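Glycoside Hydrolase (Bacteroides uniformis, PDB 5T99) probably hydrolyses galactosides released in agarose breakdown, as a multidomain glycoside hydrolase of family 2, and binds d-galacto-isofagomine in its sugar pocket. Local coordinates at residues M111-V116 against T154-S159; N258-K263 against G289-C294; K728-I733 against M789-S794. All blocks are in the same frame, centred on the assembly; numbering follows the deposited sequence. Where two conformers were deposited one is given.

Contact 1: residues M111-V116 against T154-S159; sequences MSEAKV and TPRDLS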
ATOM      1  N   MET A 111      -3.979  14.451  -7.428  1.00 20.77           N
ATOM      2  CA  MET A 111      -5.318  14.177  -6.921  1.00 21.36           C
ATOM      3  C   MET A 111      -6.094  15.479  -6.705  1.00 21.47           C
ATOM      4  O   MET A 111      -5.703  16.280  -5.851  1.00 22.22           O
ATOM      5  CB  MET A 111      -5.187  13.426  -5.593  1.00 21.10           C
ATOM      6  CG  MET A 111      -6.482  12.857  -5.043  1.00 21.32           C
ATOM      7  SD  MET A 111      -7.140  11.491  -6.022  1.00 21.83           S
ATOM      8  CE  MET A 111      -5.960  10.194  -5.605  1.00 21.68           C
ATOM      9  N   SER A 112      -7.155  15.753  -7.462  1.00 21.89           N
ATOM     10  CA  SER A 112      -7.539  15.093  -8.711  1.00 23.39           C
ATOM     11  C   SER A 112      -7.991  16.213  -9.644  1.00 24.92           C
ATOM     12  O   SER A 112      -7.875  17.387  -9.273  1.00 25.30           O
ATOM     13  CB  SER A 112      -8.649  14.053  -8.480  1.00 23.32           C
ATOM     14  OG  SER A 112      -9.693  14.551  -7.670  1.00 23.36           O
ATOM     15  N   GLU A 113      -8.457  15.874 -10.850  1.00 26.36           N
ATOM     16  CA  GLU A 113      -8.912  16.860 -11.836  1.00 27.72           C
ATOM     17  C   GLU A 113      -7.817  17.855 -12.146  1.00 27.49           C
ATOM     18  O   GLU A 113      -7.910  19.040 -11.801  1.00 26.75           O
ATOM     19  CB  GLU A 113     -10.156  17.578 -11.335  1.00 30.20           C
ATOM     20  CG  GLU A 113     -11.343  16.663 -11.144  1.00 33.45           C
ATOM     21  CD  GLU A 113     -12.378  16.807 -12.238  1.00 36.97           C
ATOM     22  OE1 GLU A 113     -13.573  16.738 -11.885  1.00 42.28           O
ATOM     23  OE2 GLU A 113     -12.021  16.981 -13.429  1.00 37.99           O
ATOM     24  N   ALA A 114      -6.758  17.349 -12.764  1.00 26.91           N
ATOM     25  CA  ALA A 114      -5.598  18.166 -13.071  1.00 27.08           C
ATOM     26  C   ALA A 114      -5.751  18.883 -14.409  1.00 27.34           C
ATOM     27  O   ALA A 114      -6.252  18.311 -15.384  1.00 26.29           O
ATOM     28  CB  ALA A 114      -4.331  17.325 -13.069  1.00 27.20           C
ATOM     29  N   LYS A 115      -5.331  20.146 -14.426  1.00 27.87           N
ATOM     30  CA  LYS A 115      -4.997  20.860 -15.653  1.00 28.74           C
ATOM     31  C   LYS A 115      -3.536  21.314 -15.536  1.00 27.72           C
ATOM     32  O   LYS A 115      -3.098  21.687 -14.443  1.00 26.55           O
ATOM     33  CB  LYS A 115      -5.912  22.062 -15.836  1.00 29.64           C
ATOM     34  CG  LYS A 115      -7.367  21.717 -16.119  1.00 30.49           C
ATOM     35  CD  LYS A 115      -8.115  22.948 -16.612  1.00 31.47           C
ATOM     36  CE  LYS A 115      -9.567  22.657 -16.947  1.00 32.31           C
ATOM     37  NZ  LYS A 115     -10.381  22.528 -15.712  1.00 32.59           N
ATOM     38  N   VAL A 116      -2.790  21.267 -16.643  1.00 26.16           N
ATOM     39  CA  VAL A 116      -1.370  21.649 -16.638  1.00 26.51           C
ATOM     40  C   VAL A 116      -1.045  22.611 -17.778  1.00 26.52           C
ATOM     41  O   VAL A 116      -1.489  22.410 -18.913  1.00 26.45           O
ATOM     42  CB  VAL A 116      -0.428  20.417 -16.706  1.00 26.54           C
ATOM     43  CG1 VAL A 116       1.037  20.840 -16.612  1.00 25.78           C
ATOM     44  CG2 VAL A 116      -0.765  19.425 -15.595  1.00 26.71           C
ATOM     45  N   THR A 154      -8.607  20.494  -9.298  1.00 24.62           N
ATOM     46  CA  THR A 154      -9.954  20.857  -8.841  1.00 25.42           C
ATOM     47  C   THR A 154     -10.705  19.637  -8.317  1.00 26.15           C
ATOM     48  O   THR A 154     -11.740  19.259  -8.877  1.00 26.26           O
ATOM     49  CB  THR A 154     -10.771  21.606  -9.931  1.00 25.27           C
ATOM     50  OG1 THR A 154     -10.785  20.860 -11.152  1.00 25.61           O
ATOM     51  CG2 THR A 154     -10.172  22.982 -10.203  1.00 25.28           C
ATOM     52  N   PRO A 155     -10.193  19.016  -7.231  1.00 27.33           N
ATOM     53  CA  PRO A 155     -10.903  17.870  -6.667  1.00 29.16           C
ATOM     54  C   PRO A 155     -12.300  18.252  -6.180  1.00 31.26           C
ATOM     55  O   PRO A 155     -12.469  19.306  -5.555  1.00 32.61           O
ATOM     56  CB  PRO A 155     -10.021  17.443  -5.487  1.00 28.64           C
ATOM     57  CG  PRO A 155      -9.231  18.660  -5.143  1.00 28.25           C
ATOM     58  CD  PRO A 155      -8.977  19.323  -6.460  1.00 28.11           C
ATOM     59  N   ARG A 156     -13.272  17.393  -6.475  1.00 32.76           N
ATOM     60  CA  ARG A 156     -14.674  17.639  -6.162  1.00 33.66           C
ATOM     61  C   ARG A 156     -15.086  16.910  -4.901  1.00 33.74           C
ATOM     62  O   ARG A 156     -14.513  15.879  -4.554  1.00 31.94           O
ATOM     63  CB  ARG A 156     -15.553  17.154  -7.310  1.00 35.28           C
ATOM     64  CG  ARG A 156     -15.263  17.822  -8.640  1.00 36.77           C
ATOM     65  CD  ARG A 156     -16.296  17.403  -9.670  1.00 39.29           C
ATOM     66  NE  ARG A 156     -15.943  17.829 -11.024  1.00 41.51           N
ATOM     67  CZ  ARG A 156     -16.661  17.562 -12.116  1.00 43.31           C
ATOM     68  NH1 ARG A 156     -17.797  16.868 -12.025  1.00 44.27           N
ATOM     69  NH2 ARG A 156     -16.245  17.998 -13.308  1.00 43.05           N
ATOM     70  N   ASP A 157     -16.101  17.440  -4.222  1.00 35.50           N
ATOM     71  CA  ASP A 157     -16.683  16.736  -3.090  1.00 37.30           C
ATOM     72  C   ASP A 157     -17.464  15.558  -3.660  1.00 33.69           C
ATOM     73  O   ASP A 157     -17.890  15.588  -4.812  1.00 32.63           O
ATOM     74  CB  ASP A 157     -17.579  17.651  -2.219  1.00 40.87           C
ATOM     75  CG  ASP A 157     -17.749  17.125  -0.763  1.00 45.77           C
ATOM     76  OD1 ASP A 157     -17.373  15.963  -0.445  1.00 47.21           O
ATOM     77  OD2 ASP A 157     -18.266  17.889   0.084  1.00 50.89           O
ATOM     78  N   LEU A 158     -17.603  14.513  -2.852  1.00 32.32           N
ATOM     79  CA  LEU A 158     -18.372  13.322  -3.206  1.00 32.18           C
ATOM     80  C   LEU A 158     -17.761  12.563  -4.395  1.00 30.51           C
ATOM     81  O   LEU A 158     -18.479  12.000  -5.222  1.00 30.28           O
ATOM     82  CB  LEU A 158     -19.840  13.698  -3.452  1.00 32.84           C
ATOM     83  CG  LEU A 158     -20.460  14.560  -2.342  1.00 34.27           C
ATOM     84  CD1 LEU A 158     -21.794  15.160  -2.773  1.00 34.65           C
ATOM     85  CD2 LEU A 158     -20.599  13.734  -1.068  1.00 34.60           C
ATOM     86  N   SER A 159     -16.431  12.553  -4.448  1.00 29.16           N
ATOM     87  CA  SER A 159     -15.676  11.910  -5.518  1.00 28.55           C
ATOM     88  C   SER A 159     -14.904  10.672  -5.057  1.00 27.48           C
ATOM     89  O   SER A 159     -14.206  10.041  -5.872  1.00 26.95           O
ATOM     90  CB  SER A 159     -14.704  12.917  -6.120  1.00 28.82           C
ATOM     91  OG  SER A 159     -13.707  13.280  -5.187  1.00 30.43           O
TER
HETATM   92  O   HOH W   1     -10.591  13.407  -5.355  1.00 17.24           O
HETATM   93  O   HOH W   2     -12.652  15.000  -8.151  1.00 19.52           O
HETATM   94  O   HOH W   3      -9.778  20.256 -13.942  1.00 35.93           O

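Contact 2: residues N258-K263 against G289-C294; sequences NIWGQK and GIRKIC. With EDO (1,2-ethanediol), chain J.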
ATOM      1  N   ASN A 258      18.431 -16.732 -10.442  1.00 17.88           N
ATOM      2  CA  ASN A 258      17.948 -16.433  -9.100  1.00 17.70           C
ATOM      3  C   ASN A 258      16.445 -16.195  -9.225  1.00 17.57           C
ATOM      4  O   ASN A 258      16.009 -15.195  -9.801  1.00 16.82           O
ATOM      5  CB  ASN A 258      18.639 -15.202  -8.526  1.00 17.88           C
ATOM      6  CG  ASN A 258      20.146 -15.366  -8.404  1.00 18.29           C
ATOM      7  OD1 ASN A 258      20.916 -14.543  -8.906  1.00 19.99           O
ATOM      8  ND2 ASN A 258      20.572 -16.415  -7.736  1.00 17.98           N
ATOM      9  N   ILE A 259      15.668 -17.149  -8.716  1.00 17.80           N
ATOM     10  CA  ILE A 259      14.212 -17.150  -8.872  1.00 18.10           C
ATOM     11  C   ILE A 259      13.619 -16.173  -7.862  1.00 17.46           C
ATOM     12  O   ILE A 259      13.939 -16.251  -6.673  1.00 17.61           O
ATOM     13  CB  ILE A 259      13.616 -18.558  -8.610  1.00 18.55           C
ATOM     14  CG1 ILE A 259      14.199 -19.615  -9.566  1.00 18.97           C
ATOM     15  CG2 ILE A 259      12.094 -18.542  -8.687  1.00 18.26           C
ATOM     16  CD1 ILE A 259      13.826 -19.447 -11.014  1.00 19.43           C
ATOM     17  N   TRP A 260      12.773 -15.257  -8.335  1.00 16.95           N
ATOM     18  CA  TRP A 260      11.996 -14.383  -7.445  1.00 16.94           C
ATOM     19  C   TRP A 260      10.938 -15.250  -6.782  1.00 17.46           C
ATOM     20  O   TRP A 260      10.160 -15.940  -7.469  1.00 17.72           O
ATOM     21  CB  TRP A 260      11.343 -13.224  -8.208  1.00 16.78           C
ATOM     22  CG  TRP A 260      10.560 -12.227  -7.354  1.00 16.78           C
ATOM     23  CD1 TRP A 260      11.008 -11.017  -6.887  1.00 16.63           C
ATOM     24  CD2 TRP A 260       9.195 -12.341  -6.913  1.00 16.23           C
ATOM     25  NE1 TRP A 260      10.017 -10.385  -6.179  1.00 16.33           N
ATOM     26  CE2 TRP A 260       8.900 -11.174  -6.167  1.00 16.20           C
ATOM     27  CE3 TRP A 260       8.202 -13.317  -7.064  1.00 16.13           C
ATOM     28  CZ2 TRP A 260       7.651 -10.953  -5.570  1.00 16.23           C
ATOM     29  CZ3 TRP A 260       6.956 -13.105  -6.471  1.00 16.35           C
ATOM     30  CH2 TRP A 260       6.692 -11.923  -5.730  1.00 16.34           C
ATOM     31  N   GLY A 261      10.949 -15.247  -5.452  1.00 17.82           N
ATOM     32  CA  GLY A 261       9.972 -15.979  -4.641  1.00 18.17           C
ATOM     33  C   GLY A 261       9.717 -15.238  -3.341  1.00 18.21           C
ATOM     34  O   GLY A 261      10.384 -14.256  -3.054  1.00 16.30           O
ATOM     35  N   GLN A 262       8.760 -15.724  -2.554  1.00 19.87           N
ATOM     36  CA  GLN A 262       8.307 -15.010  -1.344  1.00 21.79           C
ATOM     37  C   GLN A 262       9.363 -14.982  -0.246  1.00 23.17           C
ATOM     38  O   GLN A 262       9.519 -13.964   0.414  1.00 23.52           O
ATOM     39  CB  GLN A 262       6.967 -15.566  -0.823  1.00 21.08           C
ATOM     40  CG  GLN A 262       5.893 -15.545  -1.900  1.00 21.30           C
ATOM     41  CD  GLN A 262       4.489 -15.282  -1.374  1.00 21.05           C
ATOM     42  OE1 GLN A 262       3.835 -16.175  -0.839  1.00 20.63           O
ATOM     43  NE2 GLN A 262       4.008 -14.058  -1.560  1.00 20.76           N
ATOM     44  N   LYS A 263      10.097 -16.081  -0.074  1.00 26.55           N
ATOM     45  CA  LYS A 263      11.197 -16.125   0.890  1.00 29.57           C
ATOM     46  C   LYS A 263      12.413 -15.376   0.357  1.00 27.89           C
ATOM     47  O   LYS A 263      13.072 -14.659   1.111  1.00 28.44           O
ATOM     48  CB  LYS A 263      11.604 -17.567   1.221  1.00 34.29           C
ATOM     49  CG  LYS A 263      10.524 -18.433   1.852  1.00 39.41           C
ATOM     50  CD  LYS A 263      10.014 -17.867   3.175  1.00 45.37           C
ATOM     51  CE  LYS A 263       8.663 -17.163   3.011  1.00 49.20           C
ATOM     52  NZ  LYS A 263       8.210 -16.465   4.251  1.00 51.75           N
ATOM     53  N   GLY A 289      11.824  -9.324 -12.050  1.00 15.04           N
ATOM     54  CA  GLY A 289      12.095 -10.585 -11.391  1.00 14.81           C
ATOM     55  C   GLY A 289      11.782 -11.769 -12.287  1.00 14.72           C
ATOM     56  O   GLY A 289      11.115 -11.629 -13.323  1.00 14.27           O
ATOM     57  N   ILE A 290      12.268 -12.935 -11.866  1.00 14.60           N
ATOM     58  CA  ILE A 290      12.113 -14.173 -12.606  1.00 15.19           C
ATOM     59  C   ILE A 290      11.272 -15.157 -11.790  1.00 15.68           C
ATOM     60  O   ILE A 290      11.755 -15.792 -10.843  1.00 15.85           O
ATOM     61  CB  ILE A 290      13.485 -14.780 -12.978  1.00 15.15           C
ATOM     62  CG1 ILE A 290      14.316 -13.750 -13.761  1.00 15.41           C
ATOM     63  CG2 ILE A 290      13.307 -16.065 -13.778  1.00 15.27           C
ATOM     64  CD1 ILE A 290      15.662 -14.251 -14.273  1.00 15.37           C
ATOM     65  N   ARG A 291      10.006 -15.268 -12.168  1.00 16.47           N
ATOM     66  CA  ARG A 291       9.083 -16.213 -11.554  1.00 16.65           C
ATOM     67  C   ARG A 291       8.007 -16.547 -12.564  1.00 16.36           C
ATOM     68  O   ARG A 291       7.696 -15.723 -13.429  1.00 16.07           O
ATOM     69  CB  ARG A 291       8.485 -15.658 -10.235  1.00 17.09           C
ATOM     70  CG  ARG A 291       7.188 -14.841 -10.318  1.00 17.23           C
ATOM     71  CD  ARG A 291       7.416 -13.484 -10.928  1.00 17.35           C
ATOM     72  NE  ARG A 291       6.174 -12.716 -11.104  1.00 17.75           N
ATOM     73  CZ  ARG A 291       5.380 -12.741 -12.186  1.00 17.64           C
ATOM     74  NH1 ARG A 291       4.304 -11.964 -12.216  1.00 17.22           N
ATOM     75  NH2 ARG A 291       5.637 -13.527 -13.239  1.00 17.98           N
ATOM     76  N   LYS A 292       7.476 -17.760 -12.456  1.00 16.41           N
ATOM     77  CA  LYS A 292       6.326 -18.183 -13.248  1.00 17.41           C
ATOM     78  C   LYS A 292       5.077 -18.207 -12.368  1.00 17.67           C
ATOM     79  O   LYS A 292       5.149 -18.457 -11.149  1.00 17.40           O
ATOM     80  CB  LYS A 292       6.540 -19.549 -13.926  1.00 17.54           C
ATOM     81  CG  LYS A 292       6.751 -20.741 -13.000  1.00 17.66           C
ATOM     82  CD  LYS A 292       7.133 -21.986 -13.798  1.00 17.90           C
ATOM     83  CE  LYS A 292       7.485 -23.180 -12.914  1.00 17.57           C
ATOM     84  NZ  LYS A 292       8.537 -24.055 -13.506  1.00 17.46           N
ATOM     85  N   ILE A 293       3.946 -17.897 -12.995  1.00 18.08           N
ATOM     86  CA  ILE A 293       2.649 -17.987 -12.339  1.00 18.91           C
ATOM     87  C   ILE A 293       1.692 -18.760 -13.222  1.00 19.90           C
ATOM     88  O   ILE A 293       1.817 -18.789 -14.437  1.00 19.57           O
ATOM     89  CB  ILE A 293       2.054 -16.610 -11.957  1.00 18.50           C
ATOM     90  CG1 ILE A 293       1.961 -15.673 -13.167  1.00 18.19           C
ATOM     91  CG2 ILE A 293       2.862 -15.985 -10.824  1.00 18.53           C
ATOM     92  CD1 ILE A 293       0.928 -14.584 -13.003  1.00 18.13           C
ATOM     93  N   CYS A 294       0.722 -19.376 -12.581  1.00 22.41           N
ATOM     94  CA  CYS A 294      -0.178 -20.292 -13.250  1.00 24.14           C
ATOM     95  C   CYS A 294      -1.407 -20.437 -12.361  1.00 22.67           C
ATOM     96  O   CYS A 294      -1.301 -20.347 -11.144  1.00 22.41           O
ATOM     97  CB  CYS A 294       0.531 -21.642 -13.438  1.00 26.52           C
ATOM     98  SG  CYS A 294      -0.234 -22.699 -14.666  1.00 35.54           S
TER
HETATM   99  C1  EDO J 908       7.370  -9.958 -15.212  1.00 24.28           C
HETATM  100  O1  EDO J 908       6.781  -9.103 -16.226  1.00 24.12           O
HETATM  101  C2  EDO J 908       8.872  -9.715 -15.026  1.00 23.70           C
HETATM  102  O2  EDO J 908       9.200  -9.223 -13.709  1.00 22.22           O
HETATM  103  O   HOH W   4      14.365 -13.040  -9.944  1.00  8.33           O

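Contact 3: residues K728-I733 against M789-S794; sequences KDLSYI and MLIVQS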
ATOM      1  N   LYS A 728      13.721  12.630   3.655  0.50 22.50           N
ATOM      2  CA  LYS A 728      12.489  11.852   3.463  0.50 22.08           C
ATOM      3  C   LYS A 728      12.311  10.717   4.493  0.50 21.45           C
ATOM      4  O   LYS A 728      11.182  10.416   4.906  0.50 20.98           O
ATOM      5  CB  LYS A 728      12.481  11.290   2.035  0.50 21.78           C
ATOM      6  CG  LYS A 728      12.921  12.306   0.986  0.50 21.69           C
ATOM      7  CD  LYS A 728      13.078  11.695  -0.404  0.50 21.54           C
ATOM      8  CE  LYS A 728      14.340  10.845  -0.526  0.50 21.22           C
ATOM      9  NZ  LYS A 728      14.535  10.298  -1.902  0.50 20.97           N
ATOM     10  N   ASP A 729      13.420  10.103   4.901  1.00 21.03           N
ATOM     11  CA  ASP A 729      13.412   8.941   5.793  1.00 20.86           C
ATOM     12  C   ASP A 729      12.942   9.284   7.200  1.00 20.86           C
ATOM     13  O   ASP A 729      13.154  10.396   7.672  1.00 21.42           O
ATOM     14  CB  ASP A 729      14.835   8.365   5.851  1.00 21.22           C
ATOM     15  CG  ASP A 729      14.881   6.940   6.310  1.00 21.36           C
ATOM     16  OD1 ASP A 729      13.815   6.270   6.386  1.00 20.78           O
ATOM     17  OD2 ASP A 729      16.013   6.476   6.592  1.00 20.48           O
ATOM     18  N   LEU A 730      12.319   8.311   7.861  1.00 20.57           N
ATOM     19  CA  LEU A 730      11.582   8.530   9.097  1.00 20.15           C
ATOM     20  C   LEU A 730      12.040   7.590  10.192  1.00 19.83           C
ATOM     21  O   LEU A 730      12.436   6.469   9.910  1.00 20.01           O
ATOM     22  CB  LEU A 730      10.091   8.257   8.866  1.00 20.37           C
ATOM     23  CG  LEU A 730       9.380   8.953   7.706  1.00 20.97           C
ATOM     24  CD1 LEU A 730       8.010   8.337   7.463  1.00 21.39           C
ATOM     25  CD2 LEU A 730       9.251  10.444   7.981  1.00 21.16           C
ATOM     26  N   SER A 731      11.966   8.043  11.439  1.00 19.88           N
ATOM     27  CA  SER A 731      11.943   7.132  12.581  1.00 20.80           C
ATOM     28  C   SER A 731      10.555   7.202  13.191  1.00 20.89           C
ATOM     29  O   SER A 731      10.026   8.284  13.402  1.00 21.64           O
ATOM     30  CB  SER A 731      13.006   7.477  13.625  1.00 21.10           C
ATOM     31  OG  SER A 731      13.155   6.403  14.562  1.00 21.11           O
ATOM     32  N   TYR A 732       9.963   6.038  13.428  1.00 21.81           N
ATOM     33  CA  TYR A 732       8.675   5.905  14.114  1.00 22.09           C
ATOM     34  C   TYR A 732       8.934   5.552  15.583  1.00 22.53           C
ATOM     35  O   TYR A 732       9.292   4.409  15.907  1.00 22.00           O
ATOM     36  CB  TYR A 732       7.815   4.815  13.459  1.00 21.63           C
ATOM     37  CG  TYR A 732       7.120   5.249  12.187  1.00 22.16           C
ATOM     38  CD1 TYR A 732       5.758   5.584  12.182  1.00 21.77           C
ATOM     39  CD2 TYR A 732       7.816   5.321  10.982  1.00 22.05           C
ATOM     40  CE1 TYR A 732       5.119   5.972  11.013  1.00 21.78           C
ATOM     41  CE2 TYR A 732       7.180   5.710   9.810  1.00 22.46           C
ATOM     42  CZ  TYR A 732       5.835   6.031   9.825  1.00 22.02           C
ATOM     43  OH  TYR A 732       5.233   6.410   8.647  1.00 21.96           O
ATOM     44  N   ILE A 733       8.731   6.530  16.463  1.00 22.80           N
ATOM     45  CA  ILE A 733       9.024   6.375  17.889  1.00 23.08           C
ATOM     46  C   ILE A 733       7.738   6.108  18.664  1.00 22.90           C
ATOM     47  O   ILE A 733       6.919   7.004  18.843  1.00 22.33           O
ATOM     48  CB  ILE A 733       9.779   7.614  18.434  1.00 23.32           C
ATOM     49  CG1 ILE A 733      11.103   7.799  17.680  1.00 23.40           C
ATOM     50  CG2 ILE A 733      10.039   7.474  19.931  1.00 23.94           C
ATOM     51  CD1 ILE A 733      11.694   9.196  17.768  1.00 23.96           C
ATOM     52  N   MET A 789       2.340   7.849  19.020  1.00 25.48           N
ATOM     53  CA  MET A 789       3.409   7.597  18.059  1.00 25.51           C
ATOM     54  C   MET A 789       3.931   8.908  17.529  1.00 25.01           C
ATOM     55  O   MET A 789       3.167   9.690  16.966  1.00 24.96           O
ATOM     56  CB  MET A 789       2.872   6.740  16.906  1.00 25.29           C
ATOM     57  CG  MET A 789       3.877   6.412  15.801  1.00 25.21           C
ATOM     58  SD  MET A 789       5.157   5.252  16.302  1.00 25.03           S
ATOM     59  CE  MET A 789       4.168   3.780  16.596  1.00 24.31           C
ATOM     60  N   LEU A 790       5.233   9.123  17.706  1.00 24.17           N
ATOM     61  CA  LEU A 790       5.917  10.305  17.212  1.00 24.43           C
ATOM     62  C   LEU A 790       6.664   9.922  15.945  1.00 24.50           C
ATOM     63  O   LEU A 790       7.311   8.880  15.900  1.00 23.72           O
ATOM     64  CB  LEU A 790       6.916  10.812  18.268  1.00 24.44           C
ATOM     65  CG  LEU A 790       7.828  11.963  17.829  1.00 24.48           C
ATOM     66  CD1 LEU A 790       7.007  13.213  17.584  1.00 24.52           C
ATOM     67  CD2 LEU A 790       8.916  12.232  18.854  1.00 24.92           C
ATOM     68  N   ILE A 791       6.610  10.784  14.933  1.00 24.99           N
ATOM     69  CA  ILE A 791       7.317  10.533  13.680  1.00 24.95           C
ATOM     70  C   ILE A 791       8.298  11.670  13.429  1.00 24.30           C
ATOM     71  O   ILE A 791       7.901  12.816  13.309  1.00 24.12           O
ATOM     72  CB  ILE A 791       6.337  10.363  12.486  1.00 25.21           C
ATOM     73  CG1 ILE A 791       5.306   9.264  12.793  1.00 25.55           C
ATOM     74  CG2 ILE A 791       7.101   9.992  11.217  1.00 24.68           C
ATOM     75  CD1 ILE A 791       4.135   9.204  11.832  1.00 25.54           C
ATOM     76  N   VAL A 792       9.582  11.349  13.352  1.00 24.91           N
ATOM     77  CA  VAL A 792      10.587  12.351  12.991  1.00 26.24           C
ATOM     78  C   VAL A 792      11.179  12.031  11.625  1.00 26.33           C
ATOM     79  O   VAL A 792      11.023  10.931  11.132  1.00 25.98           O
ATOM     80  CB  VAL A 792      11.683  12.533  14.076  1.00 27.28           C
ATOM     81  CG1 VAL A 792      11.042  12.939  15.397  1.00 26.97           C
ATOM     82  CG2 VAL A 792      12.559  11.289  14.246  1.00 27.25           C
ATOM     83  N   GLN A 793      11.831  13.028  11.030  1.00 27.27           N
ATOM     84  CA  GLN A 793      12.347  12.965   9.673  1.00 27.11           C
ATOM     85  C   GLN A 793      13.701  13.647   9.583  1.00 28.18           C
ATOM     86  O   GLN A 793      13.904  14.689  10.189  1.00 28.31           O
ATOM     87  CB  GLN A 793      11.383  13.665   8.728  1.00 26.93           C
ATOM     88  CG  GLN A 793      11.711  13.487   7.252  1.00 27.00           C
ATOM     89  CD  GLN A 793      10.567  13.915   6.356  1.00 27.05           C
ATOM     90  OE1 GLN A 793       9.995  13.105   5.620  1.00 26.47           O
ATOM     91  NE2 GLN A 793      10.232  15.189   6.407  1.00 26.03           N
ATOM     92  N   SER A 794      14.614  13.077   8.803  1.00 29.53           N
ATOM     93  CA  SER A 794      15.915  13.707   8.577  1.00 31.52           C
ATOM     94  C   SER A 794      15.782  15.020   7.787  1.00 32.40           C
ATOM     95  O   SER A 794      14.750  15.286   7.168  1.00 31.35           O
ATOM     96  CB  SER A 794      16.869  12.746   7.849  1.00 31.03           C
ATOM     97  OG  SER A 794      16.356  12.378   6.578  1.00 30.56           O
TER

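Contact 1: residues M111-V116 against T154-S159
Glu113 reaches over to Arg156, and its side chain can be traced atom by atom along the start of segment 154-159. CB lies 3.3 Å from Thr154 OG1. CG, set beside the backbone N and anti to the carbonyl carbon (chi1 -63°), passes Thr154 O at 3.5 Å. A bend at chi2 (-104°) then carries the carboxylate to Arg156, where OE1 forms a salt bridge to NE at 2.7 Å. The same OE1 sits over one face of the guanidinium, 3.2 Å from Arg156 CZ, with the two planes 30° apart. At the backbone, Thr154 N donates to Glu113 O at 3.0 Å. A water bridges Lys115 NZ and Thr154 OG1, and two more link Ser112 OG to Arg156 N and to Ser159 OG. The site lies where strand 114-118 begins and its antiparallel neighbour 146-153 ends, in a sheet of the sugar-binding domain. Asn382 accepts a weak hydrogen bond from Arg156 NH1 and donates to Asp157 O. Since the carboxylate meets the guanidinium over its face through a single oxygen, the bridge probably owes more to charge attraction than to paired, directional N-H bonds.

Contact 2: residues N258-K263 against G289-C294
The indole of Trp260 and the methylenes of Arg291 extend together and make the close-packed half of this contact. Arg291 CG approaches Trp260 CE3 obliquely at 3.7 Å, while its CB comes within 3.2 Å of Trp260 O. The first torsion of Trp260 (chi1 -178°) swings the indole away from its own backbone N and alongside the arginine. At the base of the side chain, Trp260 CB is 4.2 Å from Gly289 CA; a beta carbon on that glycine would fall only 3.2 Å from Trp260 CB, a tight fit. Trp260 N donates to Ile290 O at 2.8 Å. Both polar ends find partners in the barrel domain, Trp260 NE1 at Asp361 O and Arg291 NE at Pro407 O. The contact marks the passage from the antiparallel sheet that ends with strand 279-288 to strand 293-296, at the entry to the family 2 TIM barrel, with the loop before strand 268-276 laid against the connection. Toward the partly exposed Asn258 and Ile259 the isoleucine side chains meet only loosely: Ile259 CD1 stays 4.4 Å from Ile290 CG2. A water donating to Asn258 O and accepting from Ile290 N joins the two backbones there. At Gly289, N donates to O2 of an ethanediol, probably from the crystallisation liquor, at 3.1 Å, and C1 of that molecule lies over one face of the Arg291 guanidinium.

Contact 3: residues K728-I733 against M789-S794
Tyr732 and Ile791 run alongside each other in the same direction from adjacent strands, with the isoleucine branches laid against the tyrosine. Ile791 CD1 approaches Tyr732 CE1 at 3.5 Å, and CG2 lies over one face of the ring. Met789 comes from another direction: its sulfur is 5.5 Å from the Tyr732 ring centroid and 87° off the normal, an edge-on Met-aromatic contact. The bend at chi2 (71°) turns Met789 SD back, to 3.9 Å from Tyr732 CB. Farther along the same face, Leu730 CD2 meets Ile791 CG2 at 3.9 Å. Replacing Ile791 by alanine removes CG1, CG2 and CD1 and is likely to open a gap against one face of the Tyr732 ring and leave Leu730 CD2 without its methyl partner. These side chains look toward the barrel, where Arg332 of helix 327-339 makes a cation-pi contact with Tyr732. The backbones form an antiparallel pair, their axes 4.7 Å apart and 161° between directions, in the middle of one sheet of a C-terminal beta-sandwich. Ser731 with Val792 and Ile733 with Leu790 are hydrogen-bonded pairs, the latter joined by Ile733 N to Leu790 O at 2.8 Å; Leu730 with Gln793 and Tyr732 with Ile791 are non-hydrogen-bonded. On the reverse face, the Ile733 and Val792 side chains cross at an angle, Ile733 CD1 lying 4.2 Å from Val792 CG2, and Ile733, Leu790 and Val792 touch Ile804 of strand 800-807 in the second sheet. Past the strand end, Ser794 N donates to Asp729 O at 3.3 Å, while Arg720 forms a salt bridge with the Asp729 carboxylate.

The three contacts follow one another along the chain and belong to different domains. Contacts 1 and 2 lie on opposite sides of the molecular centre, their own centres about 39 Å apart, and no two contacts touch. Contact 3 is buried and regular, two neighbouring strands with apolar side chains on both faces. Contact 2 is also largely buried but meets through loop residues, with one direct backbone bond and an aromatic ring against an arginine. Contact 1 is partly exposed and works through charge and water. None shares a strand with another, yet each also has partners in the barrel domain.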